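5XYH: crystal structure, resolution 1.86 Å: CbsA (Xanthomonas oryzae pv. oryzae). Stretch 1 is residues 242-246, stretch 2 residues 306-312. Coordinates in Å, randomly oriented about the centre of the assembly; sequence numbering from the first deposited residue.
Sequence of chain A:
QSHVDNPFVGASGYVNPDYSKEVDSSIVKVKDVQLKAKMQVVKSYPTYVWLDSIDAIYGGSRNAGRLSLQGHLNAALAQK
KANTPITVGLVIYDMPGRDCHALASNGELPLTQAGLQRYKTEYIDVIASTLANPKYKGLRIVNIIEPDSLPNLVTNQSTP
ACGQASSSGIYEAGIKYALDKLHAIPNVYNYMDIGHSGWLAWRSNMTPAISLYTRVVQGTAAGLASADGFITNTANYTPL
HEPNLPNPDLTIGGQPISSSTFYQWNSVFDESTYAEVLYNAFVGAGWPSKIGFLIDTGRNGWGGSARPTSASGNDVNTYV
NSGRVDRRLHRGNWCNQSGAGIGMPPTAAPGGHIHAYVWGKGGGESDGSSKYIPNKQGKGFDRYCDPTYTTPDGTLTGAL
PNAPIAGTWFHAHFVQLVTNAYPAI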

# COMPACT_ATOMS: atom_id res chain seq x y z
N GLU A 242 -15.14 1.20 -9.84
CA GLU A 242 -16.18 0.19 -10.04
C GLU A 242 -17.06 0.68 -11.18
O GLU A 242 -18.05 1.40 -10.95
CB GLU A 242 -16.97 -0.04 -8.76
CG GLU A 242 -16.26 -0.94 -7.73
CD GLU A 242 -16.25 -2.43 -8.12
OE1 GLU A 242 -16.76 -2.79 -9.21
OE2 GLU A 242 -15.73 -3.23 -7.30
N PRO A 243 -16.73 0.32 -12.42
CA PRO A 243 -17.38 0.95 -13.57
C PRO A 243 -18.86 0.61 -13.70
O PRO A 243 -19.60 1.38 -14.32
CB PRO A 243 -16.58 0.40 -14.76
CG PRO A 243 -16.15 -0.98 -14.26
CD PRO A 243 -15.82 -0.78 -12.81
N ASN A 244 -19.32 -0.50 -13.15
CA ASN A 244 -20.72 -0.84 -13.31
C ASN A 244 -21.58 -0.37 -12.15
O ASN A 244 -22.80 -0.55 -12.19
CB ASN A 244 -20.89 -2.35 -13.49
CG ASN A 244 -20.00 -2.90 -14.58
OD1 ASN A 244 -19.95 -2.36 -15.68
ND2 ASN A 244 -19.26 -3.96 -14.27
N LEU A 245 -20.98 0.25 -11.14
CA LEU A 245 -21.70 0.72 -9.95
C LEU A 245 -21.31 2.17 -9.66
O LEU A 245 -20.83 2.49 -8.57
CB LEU A 245 -21.41 -0.18 -8.75
CG LEU A 245 -21.56 -1.69 -9.00
CD1 LEU A 245 -20.98 -2.59 -7.88
CD2 LEU A 245 -23.03 -2.05 -9.26
N PRO A 246 -21.52 3.09 -10.63
CA PRO A 246 -21.05 4.47 -10.43
C PRO A 246 -21.82 5.25 -9.40
O PRO A 246 -21.30 6.27 -8.91
CB PRO A 246 -21.20 5.09 -11.83
CG PRO A 246 -22.30 4.32 -12.45
CD PRO A 246 -22.15 2.91 -11.95
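Stretch 2, residues 306-312: ARPTSAS

Neither stretch forms a regular helix or strand, so the packing is that of an irregular segment laid against a turn, and it is best described residue by residue. Residues 242-245 make a type I beta turn: Pro243 (phi/psi -67/-24) and Asn244 (-94/-2) occupy its two central positions, and Leu245 N donates to Glu242 O at 3.2 Å to close it. Stretch 2 is more drawn out. Arg307 (-61/127) and Pro308 (-66/145) have polyproline-like angles, Thr309 (-111/-4) breaks the run, and Ser310 (-160/174), Ala311 (-132/140) and Ser312 (-157/146) are extended again.

The direction follows from the order of the contacts. Pro243 meets Arg307, Asn244 spans Pro308 to Ala311, and Leu245 reaches Ala311, so the two chains advance in the same sense through the contact. The closest approach of the backbones, judged by CA atoms, is 5.4 Å between Asn244 CA and Ser310 CA. The turn therefore presents Asn244 at the middle of the contact, and this residue has the largest area covered by the other stretch, 87 Å² of a summed 242 Å².

Polar contact rests on one hydrogen bond. Asn244, with chi1 at -52° (m), points its CA-to-CB bond toward stretch 2, and its ND2 donates to Pro308 O at 3.1 Å with an N-H...O angle of 154°. The acceptor is a backbone carbonyl, and Asn244 ND2 also lies 3.9 Å from Pro308 CB. The other end of the amide is less well matched: Asn244 OD1 lies 3.1 Å from Thr309 O, but both are acceptors and the short distance is no bond. Ser310 N lies 3.5 Å from Asn244 OD1, also without counting as a hydrogen bond.

The apolar side-chain contact is made at Ala311, whose CA-to-CB bond points toward the turn. Its CB lies 4.0 Å from Leu245 CD2. Leu245 directs its CA-to-CB bond sideways, yet its m,t rotamer (-49°, 168°) brings the end of the side chain nearer. Ala311 CB also makes a van der Waals contact with the turn's backbone, 3.9 Å from Asn244 O. Thr309 and Ser310 point their CA-to-CB bonds away; they meet Asn244 through backbone atoms instead, Thr309 O and Ser310 N.

At the other end, Arg307 runs out with its first three chi angles t (173°, -170°, 178°), carrying the guanidinium to the proline ring. Arg307 NH2 lies 3.7 Å from Pro243 CG, in an oblique approach.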

# COMPACT_ATOMS: atom_id res chain seq x y z
N ALA A 306 -13.61 -13.13 -16.83
CA ALA A 306 -14.88 -13.13 -16.12
C ALA A 306 -15.24 -11.77 -15.53
O ALA A 306 -16.24 -11.66 -14.82
CB ALA A 306 -14.87 -14.20 -15.01
N ARG A 307 -14.45 -10.73 -15.80
CA ARG A 307 -14.74 -9.40 -15.26
C ARG A 307 -16.10 -8.92 -15.74
O ARG A 307 -16.35 -8.90 -16.96
CB ARG A 307 -13.66 -8.40 -15.69
CG ARG A 307 -13.96 -6.94 -15.31
CD ARG A 307 -12.95 -6.03 -15.98
NE ARG A 307 -13.15 -4.60 -15.73
CZ ARG A 307 -12.62 -3.95 -14.70
NH1 ARG A 307 -11.89 -4.61 -13.80
NH2 ARG A 307 -12.82 -2.65 -14.55
N PRO A 308 -16.99 -8.52 -14.84
CA PRO A 308 -18.34 -8.11 -15.25
C PRO A 308 -18.31 -6.84 -16.08
O PRO A 308 -17.51 -5.94 -15.84
CB PRO A 308 -19.07 -7.85 -13.92
CG PRO A 308 -18.22 -8.46 -12.86
CD PRO A 308 -16.80 -8.44 -13.38
N THR A 309 -19.22 -6.77 -17.06
CA THR A 309 -19.35 -5.62 -17.94
C THR A 309 -20.64 -4.85 -17.70
O THR A 309 -20.84 -3.80 -18.33
CB THR A 309 -19.30 -6.07 -19.40
OG1 THR A 309 -20.26 -7.10 -19.60
CG2 THR A 309 -17.91 -6.62 -19.75
N SER A 310 -21.50 -5.32 -16.81
CA SER A 310 -22.77 -4.67 -16.51
C SER A 310 -23.26 -5.17 -15.16
O SER A 310 -22.68 -6.08 -14.56
CB SER A 310 -23.80 -4.97 -17.60
OG SER A 310 -24.17 -6.34 -17.56
N ALA A 311 -24.36 -4.57 -14.69
CA ALA A 311 -25.01 -4.97 -13.45
C ALA A 311 -26.51 -5.11 -13.67
O ALA A 311 -27.13 -4.29 -14.36
CB ALA A 311 -24.75 -3.97 -12.33
N SER A 312 -27.10 -6.14 -13.06
CA SER A 312 -28.51 -6.43 -13.26
C SER A 312 -29.00 -7.23 -12.07
O SER A 312 -28.25 -8.04 -11.50
CB SER A 312 -28.75 -7.20 -14.56
OG SER A 312 -30.13 -7.32 -14.85